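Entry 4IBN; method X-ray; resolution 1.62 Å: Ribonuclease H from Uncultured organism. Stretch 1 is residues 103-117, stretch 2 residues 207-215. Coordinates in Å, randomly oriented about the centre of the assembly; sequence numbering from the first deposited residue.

Stretch 1 103-117: GMTRWVHDWAQRGWK
Stretch 2, residues 207-215: PSPALPVVA

No direct hydrogen bond joins these stretches; a single water is the polar link, donating to Met-104 O (2.9 Å) and Pro-209 O (3.0 Å) and hydrogen-bonding His-109 NE2 (3.0 Å). Met-104 O is free for it because the helix, which begins earlier in the chain and ends at 113, has a wider pi-type turn at 103-107, in which Val-108 N bonds Gly-103 O at 2.9 Å. Stretch 2 is irregular yet extended (phi -60 to -84°, psi 79 to 166°) and runs along the helix in the same direction: the CA atoms of Thr-105 and Ser-208 lie 6.8 Å apart, those of His-109 and Pro-212 6.6 Å.

Apolar packing supplies most of the other side-chain contacts, and 440 Å² is buried, both sides summed. Leu-211 (m, t) brings CD1 to 3.9 Å from Met-104 SD (m, m, t) and CD2 to 4.0 Å from Val-108 CG2 (chi1 m); both partners are buried, as suits apolar side chains. Pro-212, C-gamma endo, points toward the helix; its CB meets Ala-112 CB at 3.7 Å, a small methyl that permits close approach. His-109 (m, chi2 -67°) turns its ring edge to Ala-210 O, 3.6 Å from CE1.

Beyond the helix, Arg-114 to Lys-117 form a type I' turn with positive phi at Gly-115 (74°), which favours glycine, and Trp-116 (63°). Buried Trp-116 (m, chi2 96°) points toward stretch 2, its NE1 4.4 Å from Val-214 CA.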

# COMPACT_ATOMS: atom_id res chain seq x y z
N GLY A 103 2.61 11.50 -4.14
CA GLY A 103 1.57 11.50 -5.14
C GLY A 103 0.19 11.64 -4.56
O GLY A 103 -0.58 12.38 -5.04
N MET A 104 -0.10 10.88 -3.53
CA MET A 104 -1.41 10.97 -2.90
C MET A 104 -1.68 12.26 -2.16
O MET A 104 -2.79 12.61 -1.98
CB MET A 104 -1.69 9.79 -2.01
CG MET A 104 -1.73 8.54 -2.76
SD MET A 104 -3.24 8.46 -3.76
CE MET A 104 -3.28 6.77 -4.24
N THR A 105 -0.65 12.87 -1.64
CA THR A 105 -0.84 14.06 -0.87
C THR A 105 -0.69 15.32 -1.66
O THR A 105 -1.16 16.35 -1.25
CB THR A 105 0.13 14.17 0.31
OG1 THR A 105 1.47 14.09 -0.11
CG2 THR A 105 -0.15 13.10 1.33
N ARG A 106 0.05 15.23 -2.75
CA ARG A 106 0.32 16.37 -3.60
C ARG A 106 0.06 16.19 -5.08
O ARG A 106 -0.70 16.85 -5.64
CB ARG A 106 1.75 16.84 -3.44
CG ARG A 106 2.09 17.34 -2.13
CD ARG A 106 3.55 17.74 -2.03
NE ARG A 106 3.86 18.19 -0.70
CZ ARG A 106 4.00 19.46 -0.38
NH1 ARG A 106 3.91 20.39 -1.29
NH2 ARG A 106 4.26 19.77 0.87
N TRP A 107 0.77 15.27 -5.70
CA TRP A 107 0.78 15.23 -7.14
C TRP A 107 -0.58 14.97 -7.81
O TRP A 107 -0.83 15.51 -8.81
CB TRP A 107 1.82 14.26 -7.65
CG TRP A 107 3.17 14.35 -7.07
CD1 TRP A 107 3.75 15.41 -6.50
CD2 TRP A 107 4.12 13.32 -7.04
NE1 TRP A 107 5.00 15.10 -6.09
CE2 TRP A 107 5.25 13.80 -6.43
CE3 TRP A 107 4.12 12.02 -7.49
CZ2 TRP A 107 6.38 13.04 -6.27
CZ3 TRP A 107 5.26 11.25 -7.28
CH2 TRP A 107 6.36 11.77 -6.69
N VAL A 108 -1.43 14.13 -7.22
CA VAL A 108 -2.69 13.79 -7.84
C VAL A 108 -3.50 15.04 -7.99
O VAL A 108 -4.24 15.20 -8.88
CB VAL A 108 -3.51 12.76 -7.08
CG1 VAL A 108 -2.94 11.42 -7.27
CG2 VAL A 108 -3.59 13.10 -5.68
N HIS A 109 -3.36 15.91 -7.03
CA HIS A 109 -4.04 17.17 -7.10
C HIS A 109 -3.52 17.99 -8.27
O HIS A 109 -4.26 18.62 -8.91
CB HIS A 109 -3.91 17.93 -5.77
CG HIS A 109 -4.50 17.21 -4.60
ND1 HIS A 109 -5.84 16.98 -4.46
CD2 HIS A 109 -3.92 16.69 -3.50
CE1 HIS A 109 -6.06 16.33 -3.34
NE2 HIS A 109 -4.91 16.14 -2.74
N ASP A 110 -2.23 18.00 -8.50
CA ASP A 110 -1.68 18.69 -9.64
C ASP A 110 -2.15 18.07 -10.94
O ASP A 110 -2.48 18.76 -11.85
CB ASP A 110 -0.16 18.65 -9.64
CG ASP A 110 0.46 19.43 -8.50
OD1 ASP A 110 -0.16 20.37 -8.02
OD2 ASP A 110 1.57 19.09 -8.08
N TRP A 111 -2.14 16.76 -11.02
CA TRP A 111 -2.56 16.10 -12.22
C TRP A 111 -4.02 16.37 -12.54
O TRP A 111 -4.37 16.60 -13.65
CB TRP A 111 -2.30 14.59 -12.12
CG TRP A 111 -0.87 14.28 -12.11
CD1 TRP A 111 0.06 14.91 -12.78
CD2 TRP A 111 -0.21 13.20 -11.42
NE1 TRP A 111 1.29 14.35 -12.55
CE2 TRP A 111 1.13 13.29 -11.70
CE3 TRP A 111 -0.63 12.20 -10.58
CZ2 TRP A 111 2.06 12.38 -11.19
CZ3 TRP A 111 0.27 11.36 -10.06
CH2 TRP A 111 1.59 11.43 -10.37
N ALA A 112 -4.87 16.32 -11.55
CA ALA A 112 -6.27 16.59 -11.74
C ALA A 112 -6.49 18.02 -12.21
O ALA A 112 -7.30 18.30 -13.02
CB ALA A 112 -7.04 16.35 -10.50
N GLN A 113 -5.70 18.90 -11.67
CA GLN A 113 -5.80 20.29 -12.00
C GLN A 113 -5.53 20.46 -13.49
O GLN A 113 -6.12 21.27 -14.13
CB GLN A 113 -4.82 21.08 -11.16
CG GLN A 113 -5.06 22.52 -11.18
CD GLN A 113 -4.10 23.23 -10.27
OE1 GLN A 113 -2.94 22.96 -10.29
NE2 GLN A 113 -4.61 24.13 -9.47
N ARG A 114 -4.65 19.66 -14.04
CA ARG A 114 -4.25 19.79 -15.41
C ARG A 114 -5.05 18.88 -16.32
O ARG A 114 -4.65 18.61 -17.41
CB ARG A 114 -2.75 19.63 -15.57
CG ARG A 114 -2.29 18.27 -15.99
CD ARG A 114 -0.94 18.23 -16.71
NE ARG A 114 -0.20 17.08 -16.29
CZ ARG A 114 0.58 16.34 -17.04
NH1 ARG A 114 0.74 16.62 -18.35
NH2 ARG A 114 1.18 15.30 -16.51
N GLY A 115 -6.16 18.37 -15.82
CA GLY A 115 -7.01 17.54 -16.60
C GLY A 115 -6.50 16.14 -16.85
O GLY A 115 -6.98 15.48 -17.74
N TRP A 116 -5.55 15.71 -16.06
CA TRP A 116 -5.02 14.35 -16.16
C TRP A 116 -4.37 14.14 -17.49
O TRP A 116 -4.22 13.06 -17.93
CB TRP A 116 -6.05 13.25 -15.88
CG TRP A 116 -6.43 13.10 -14.44
CD1 TRP A 116 -7.48 13.64 -13.85
CD2 TRP A 116 -5.70 12.42 -13.40
NE1 TRP A 116 -7.50 13.34 -12.54
CE2 TRP A 116 -6.41 12.58 -12.24
CE3 TRP A 116 -4.54 11.66 -13.36
CZ2 TRP A 116 -6.00 12.03 -11.06
CZ3 TRP A 116 -4.15 11.13 -12.21
CH2 TRP A 116 -4.85 11.32 -11.08
N LYS A 117 -3.98 15.23 -18.12
CA LYS A 117 -3.31 15.17 -19.41
C LYS A 117 -1.89 14.70 -19.25
O LYS A 117 -1.25 15.10 -18.36
CB LYS A 117 -3.38 16.53 -20.08
CG LYS A 117 -4.76 16.86 -20.66
CD LYS A 117 -4.89 18.26 -21.26
CE LYS A 117 -3.76 19.18 -20.87
NZ LYS A 117 -3.91 20.62 -21.30
N PRO A 207 -6.02 12.18 8.85
CA PRO A 207 -6.18 11.87 7.44
C PRO A 207 -5.92 13.04 6.53
O PRO A 207 -6.18 14.16 6.88
CB PRO A 207 -7.63 11.49 7.32
CG PRO A 207 -8.26 12.20 8.36
CD PRO A 207 -7.32 12.20 9.51
N SER A 208 -5.46 12.72 5.34
CA SER A 208 -5.29 13.67 4.27
C SER A 208 -6.61 14.04 3.71
O SER A 208 -7.55 13.39 3.92
CB SER A 208 -4.50 13.06 3.14
OG SER A 208 -3.16 13.08 3.42
N PRO A 209 -6.64 15.10 2.94
CA PRO A 209 -7.87 15.47 2.29
C PRO A 209 -8.24 14.48 1.24
O PRO A 209 -7.45 13.79 0.73
CB PRO A 209 -7.52 16.80 1.61
CG PRO A 209 -6.14 16.91 1.65
CD PRO A 209 -5.64 16.16 2.79
N ALA A 210 -9.49 14.48 0.95
CA ALA A 210 -10.08 13.64 -0.04
C ALA A 210 -9.48 13.90 -1.43
O ALA A 210 -8.99 14.96 -1.71
CB ALA A 210 -11.48 13.89 -0.06
N LEU A 211 -9.39 12.86 -2.21
CA LEU A 211 -8.76 12.93 -3.49
C LEU A 211 -9.74 13.47 -4.51
O LEU A 211 -10.93 13.35 -4.35
CB LEU A 211 -8.23 11.57 -3.91
CG LEU A 211 -7.27 10.90 -2.96
CD1 LEU A 211 -6.97 9.51 -3.30
CD2 LEU A 211 -6.03 11.66 -2.81
N PRO A 212 -9.21 14.05 -5.57
CA PRO A 212 -10.03 14.50 -6.68
C PRO A 212 -10.81 13.33 -7.30
O PRO A 212 -10.25 12.30 -7.46
CB PRO A 212 -8.99 15.03 -7.66
CG PRO A 212 -7.79 14.21 -7.41
CD PRO A 212 -7.80 13.93 -5.94
N VAL A 213 -12.09 13.49 -7.61
CA VAL A 213 -12.88 12.41 -8.22
C VAL A 213 -12.49 12.51 -9.66
O VAL A 213 -12.70 13.51 -10.25
CB VAL A 213 -14.40 12.63 -8.09
CG1 VAL A 213 -15.19 11.57 -8.86
CG2 VAL A 213 -14.79 12.67 -6.67
N VAL A 214 -11.92 11.45 -10.20
CA VAL A 214 -11.31 11.47 -11.51
C VAL A 214 -12.31 11.76 -12.62
O VAL A 214 -13.44 11.30 -12.61
CB VAL A 214 -10.66 10.11 -11.83
CG1 VAL A 214 -9.82 9.61 -10.67
CG2 VAL A 214 -11.75 9.12 -12.05
N ALA A 215 -11.85 12.51 -13.60
CA ALA A 215 -12.59 12.78 -14.81
C ALA A 215 -12.44 11.65 -15.88
O ALA A 215 -11.71 11.75 -16.85
CB ALA A 215 -12.15 14.06 -15.34
O HOH W 1 -4.67 14.23 -0.42